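Local coordinates for protein cytokinin riboside 5'-monophosphate phosphoribohydrolase (Streptomyces coelicolor, PDB 5ZI9) that belongs to the SLOG clan of Rossmann-like alpha/beta proteins, with a parallel sheet flanked by helices, and forms a six-chain assembly in the crystal, at residues R98-A103 / A244-E249; P88-G93 / A119-L124. All blocks are in the same frame, centred on the assembly; numbering follows the deposited sequence.

Interaction 1 of 2, residues R98-A103 / A244-E249; sequences RGLVEA and ALVSKE
Leu100 reaches the side chain of Val246 with one of its two methyl branches: Leu100 CD2 lies 4.3 Å from Val246 CG1, an apolar approach at the outer limit of van der Waals range. The CB of Val246 points at the opposing helix, whereas that of Leu100 does not, and it is the end of the leucine that closes the gap. The second point of touch is Ala103 CB against Ser247 OG, at 3.7 Å. No hydrogen bond crosses here: OG meets a methyl group, and its own hydrogen bond is to Val243 O, one turn back in the same helix. The unusual first torsion of Ser247 (chi1 -20°) brings OG nearly into eclipse with the backbone N and leaves it in van der Waals contact with the Ala103 methyl. Ala103 N still bonds to Gly99 O at 3.0 Å although Ala103 itself is already outside the helix. Only 100 Å² is buried in total, and the closest CA atoms, those of Ala103 and Ser247, are 6.8 Å apart, so the two helices meet lightly. Leu100 and Val246 are buried, Ala103 and Ser247 partly exposed. Beneath them runs strand 74-78: both Leu100 and Val246 rest on Ile75, Leu100 adds Val77, and Val246 also touches Phe105, which places the ends of helices 88-102 and 239-249 together over one central strand of the parallel sheet.

Interaction 2 of 2, residues P88-G93 / A119-L124; sequences PEYDAG and ANKGAL
Gly93 and Ala119 bring two helices of a Rossmann-like alpha/beta fold almost into backbone contact. Helix 88-102 connects strands 74-78 and 106-109, and helix 115-125 leads on to strand 130-135, so the pair comes from two consecutive beta-alpha-beta crossovers. The tight part is nearly all main chain: the CA atoms of Gly93 and Ala119 are 4.7 Å apart, a spacing consistent with the lack of a side chain on Gly93, where a CB would come close to Ala119 N. Ala119 CB points away overall, yet it still lies 3.9 Å from Gly93 O, while its methyl also packs on Thr109 of the sheet. Gly122, one turn further on, faces Gly93 with no atom in contact; it too lacks a CB, and one there would point toward the other helix.

The looser side joins a buried Tyr90 to a partly exposed Lys121, whose chain is the part nearer solvent. The phenol of Tyr90 leaves its helix with CG anti to the backbone N (chi1 -169°), which carries its hydroxyl end across to Lys121, and the two side chains meet at about a right angle. The aliphatic part of the lysine does the touching: Lys121 CD stands 4.1 Å from Tyr90 OH, and CE lies at the ring edge, near its plane, rather than over a face. Tyr90 OH is satisfied by a hydrogen bond to Glu117 OE1, and Lys121 NZ has a long, weak ion pair with Glu125 OE2. In all, 152 Å² is buried without a conventional hydrogen bond between the segments; the closest approach is a CA-H...O contact, Ala119 CA to Gly93 O at 3.3 Å with 149° at the hydrogen.

Interactions 1 and 2 share helix 88-102, interaction 2 using its first residues and interaction 1 its C-terminal end, with centres 14 Å apart. Along the chain the segments alternate: 88-93, 98-103, 119-124, 244-249. Helix 88-102 therefore has a sequence neighbour, helix 115-125, and a distant one, helix 239-249, which follows the edge strand 234-236. The contacts also touch directly, as Arg98 CG is 3.3 Å from Gly122 O and Val101 CG2 is 3.5 Å from Ala123 O, showing that helix 115-125 continues along the shared helix. One helix thus joins early crossovers of the parallel sheet to the C-terminal end of the fold.

Interaction 1 of 2, residues R98-A103 / A244-E249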
# COMPACT_ATOMS: atom_id res chain seq x y z
N ARG B 98 -5.64 -35.94 -17.07
CA ARG B 98 -4.74 -36.36 -18.14
C ARG B 98 -5.15 -35.76 -19.45
O ARG B 98 -4.30 -35.24 -20.21
CB ARG B 98 -4.76 -37.89 -18.28
CG ARG B 98 -3.41 -38.50 -18.06
CD ARG B 98 -3.54 -39.88 -17.46
NE ARG B 98 -3.74 -40.83 -18.53
CZ ARG B 98 -4.43 -41.95 -18.43
NH1 ARG B 98 -5.02 -42.33 -17.29
NH2 ARG B 98 -4.51 -42.71 -19.51
N GLY B 99 -6.46 -35.86 -19.71
CA GLY B 99 -7.06 -35.27 -20.88
C GLY B 99 -6.66 -33.81 -21.05
O GLY B 99 -6.20 -33.40 -22.14
N LEU B 100 -6.77 -33.04 -19.97
CA LEU B 100 -6.52 -31.57 -20.03
C LEU B 100 -5.07 -31.24 -20.29
O LEU B 100 -4.77 -30.32 -21.04
CB LEU B 100 -7.01 -30.87 -18.77
CG LEU B 100 -8.53 -31.07 -18.64
CD1 LEU B 100 -9.01 -30.92 -17.21
CD2 LEU B 100 -9.31 -30.16 -19.57
N VAL B 101 -4.17 -32.01 -19.68
CA VAL B 101 -2.72 -31.83 -19.89
C VAL B 101 -2.39 -32.01 -21.37
O VAL B 101 -1.75 -31.15 -21.99
CB VAL B 101 -1.90 -32.81 -19.00
CG1 VAL B 101 -0.43 -32.79 -19.40
CG2 VAL B 101 -2.04 -32.41 -17.55
N GLU B 102 -2.86 -33.14 -21.91
CA GLU B 102 -2.67 -33.49 -23.31
C GLU B 102 -3.23 -32.44 -24.25
O GLU B 102 -2.69 -32.26 -25.33
CB GLU B 102 -3.32 -34.86 -23.62
CG GLU B 102 -2.33 -36.02 -23.65
CD GLU B 102 -2.83 -37.26 -22.94
OE1 GLU B 102 -4.07 -37.56 -22.99
OE2 GLU B 102 -1.98 -37.94 -22.30
N ALA B 103 -4.29 -31.75 -23.83
CA ALA B 103 -4.83 -30.61 -24.60
C ALA B 103 -4.06 -29.29 -24.46
O ALA B 103 -4.45 -28.30 -25.08
CB ALA B 103 -6.29 -30.40 -24.25
N ALA B 244 -12.74 -31.99 -25.13
CA ALA B 244 -12.84 -31.37 -26.44
C ALA B 244 -13.62 -30.05 -26.37
O ALA B 244 -13.23 -29.03 -27.00
CB ALA B 244 -13.53 -32.33 -27.39
N LEU B 245 -14.73 -30.10 -25.62
CA LEU B 245 -15.57 -28.92 -25.39
C LEU B 245 -14.77 -27.75 -24.85
O LEU B 245 -14.91 -26.64 -25.35
CB LEU B 245 -16.70 -29.22 -24.42
CG LEU B 245 -17.84 -30.04 -25.03
CD1 LEU B 245 -18.67 -30.76 -23.97
CD2 LEU B 245 -18.71 -29.15 -25.91
N VAL B 246 -13.94 -28.04 -23.85
CA VAL B 246 -13.17 -27.02 -23.19
C VAL B 246 -12.11 -26.44 -24.14
O VAL B 246 -11.95 -25.22 -24.16
CB VAL B 246 -12.58 -27.55 -21.88
CG1 VAL B 246 -11.31 -26.83 -21.51
CG2 VAL B 246 -13.61 -27.41 -20.76
N SER B 247 -11.41 -27.28 -24.91
CA SER B 247 -10.34 -26.79 -25.82
C SER B 247 -10.93 -26.02 -26.99
O SER B 247 -10.33 -25.03 -27.45
CB SER B 247 -9.46 -27.92 -26.36
OG SER B 247 -9.55 -29.07 -25.54
N LYS B 248 -12.10 -26.45 -27.47
CA LYS B 248 -12.82 -25.70 -28.50
C LYS B 248 -13.14 -24.27 -28.00
O LYS B 248 -12.61 -23.29 -28.54
CB LYS B 248 -14.08 -26.46 -28.94
CG LYS B 248 -14.47 -26.27 -30.40
CD LYS B 248 -15.86 -25.63 -30.64
CE LYS B 248 -16.46 -26.16 -31.96
NZ LYS B 248 -17.85 -25.70 -32.25
N GLU B 249 -13.91 -24.18 -26.92
CA GLU B 249 -14.38 -22.89 -26.36
C GLU B 249 -13.34 -21.96 -25.62
O GLU B 249 -13.51 -20.73 -25.68
CB GLU B 249 -15.61 -23.13 -25.44
CG GLU B 249 -16.97 -23.10 -26.13
CD GLU B 249 -18.02 -23.97 -25.43
OE1 GLU B 249 -18.58 -23.55 -24.39
OE2 GLU B 249 -18.32 -25.08 -25.93

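Interaction 2 of 2, residues P88-G93 / A119-L124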
# COMPACT_ATOMS: atom_id res chain seq x y z
N PRO B 88 -15.68 -45.00 -9.79
CA PRO B 88 -15.74 -44.60 -11.21
C PRO B 88 -15.66 -43.10 -11.37
O PRO B 88 -15.08 -42.63 -12.35
CB PRO B 88 -17.10 -45.16 -11.69
CG PRO B 88 -17.78 -45.73 -10.50
CD PRO B 88 -16.74 -45.95 -9.45
N GLU B 89 -16.24 -42.34 -10.44
CA GLU B 89 -16.05 -40.87 -10.43
C GLU B 89 -14.56 -40.48 -10.32
O GLU B 89 -14.08 -39.59 -11.03
CB GLU B 89 -16.84 -40.23 -9.29
CG GLU B 89 -18.32 -40.11 -9.56
CD GLU B 89 -19.10 -39.64 -8.34
OE1 GLU B 89 -18.54 -38.98 -7.42
OE2 GLU B 89 -20.29 -39.93 -8.32
N TYR B 90 -13.85 -41.18 -9.45
CA TYR B 90 -12.45 -40.93 -9.22
C TYR B 90 -11.66 -41.25 -10.46
O TYR B 90 -10.79 -40.46 -10.84
CB TYR B 90 -11.96 -41.75 -8.03
CG TYR B 90 -10.58 -41.37 -7.55
CD1 TYR B 90 -9.44 -41.76 -8.27
CD2 TYR B 90 -10.41 -40.62 -6.39
CE1 TYR B 90 -8.18 -41.43 -7.84
CE2 TYR B 90 -9.13 -40.27 -5.95
CZ TYR B 90 -8.02 -40.69 -6.69
OH TYR B 90 -6.73 -40.39 -6.29
N ASP B 91 -11.97 -42.40 -11.09
CA ASP B 91 -11.25 -42.79 -12.30
C ASP B 91 -11.49 -41.75 -13.39
O ASP B 91 -10.56 -41.36 -14.10
CB ASP B 91 -11.64 -44.20 -12.78
CG ASP B 91 -10.91 -44.60 -14.08
OD1 ASP B 91 -9.64 -44.66 -14.12
OD2 ASP B 91 -11.61 -44.84 -15.09
N ALA B 92 -12.73 -41.26 -13.50
CA ALA B 92 -13.04 -40.18 -14.43
C ALA B 92 -12.19 -38.91 -14.21
O ALA B 92 -11.69 -38.32 -15.18
CB ALA B 92 -14.53 -39.86 -14.35
N GLY B 93 -12.01 -38.52 -12.93
CA GLY B 93 -11.14 -37.40 -12.58
C GLY B 93 -9.70 -37.55 -12.99
O GLY B 93 -9.06 -36.58 -13.43
N ALA B 119 -8.05 -35.42 -10.13
CA ALA B 119 -7.59 -34.56 -11.24
C ALA B 119 -6.08 -34.21 -11.14
O ALA B 119 -5.36 -34.29 -12.14
CB ALA B 119 -8.47 -33.32 -11.38
N ASN B 120 -5.60 -33.87 -9.95
CA ASN B 120 -4.18 -33.55 -9.82
C ASN B 120 -3.33 -34.77 -10.18
O ASN B 120 -2.28 -34.64 -10.83
CB ASN B 120 -3.82 -33.14 -8.39
CG ASN B 120 -4.27 -31.76 -8.04
OD1 ASN B 120 -5.08 -31.60 -7.11
ND2 ASN B 120 -3.72 -30.74 -8.71
N LYS B 121 -3.79 -35.95 -9.75
CA LYS B 121 -3.12 -37.19 -10.06
C LYS B 121 -2.99 -37.41 -11.55
O LYS B 121 -1.87 -37.68 -12.07
CB LYS B 121 -3.88 -38.36 -9.43
CG LYS B 121 -3.35 -39.74 -9.80
CD LYS B 121 -3.38 -40.69 -8.61
CE LYS B 121 -3.99 -42.05 -8.92
NZ LYS B 121 -2.91 -43.01 -9.28
N GLY B 122 -4.12 -37.30 -12.24
CA GLY B 122 -4.17 -37.41 -13.68
C GLY B 122 -3.22 -36.44 -14.35
O GLY B 122 -2.57 -36.81 -15.31
N ALA B 123 -3.11 -35.22 -13.86
CA ALA B 123 -2.28 -34.21 -14.52
C ALA B 123 -0.80 -34.53 -14.44
O ALA B 123 -0.02 -34.13 -15.32
CB ALA B 123 -2.56 -32.85 -13.94
N LEU B 124 -0.43 -35.25 -13.37
CA LEU B 124 0.95 -35.69 -13.15
C LEU B 124 1.31 -36.89 -14.01
O LEU B 124 2.39 -36.93 -14.62
CB LEU B 124 1.19 -36.04 -11.67
CG LEU B 124 1.50 -34.87 -10.73
CD1 LEU B 124 2.14 -35.44 -9.46
CD2 LEU B 124 2.38 -33.76 -11.35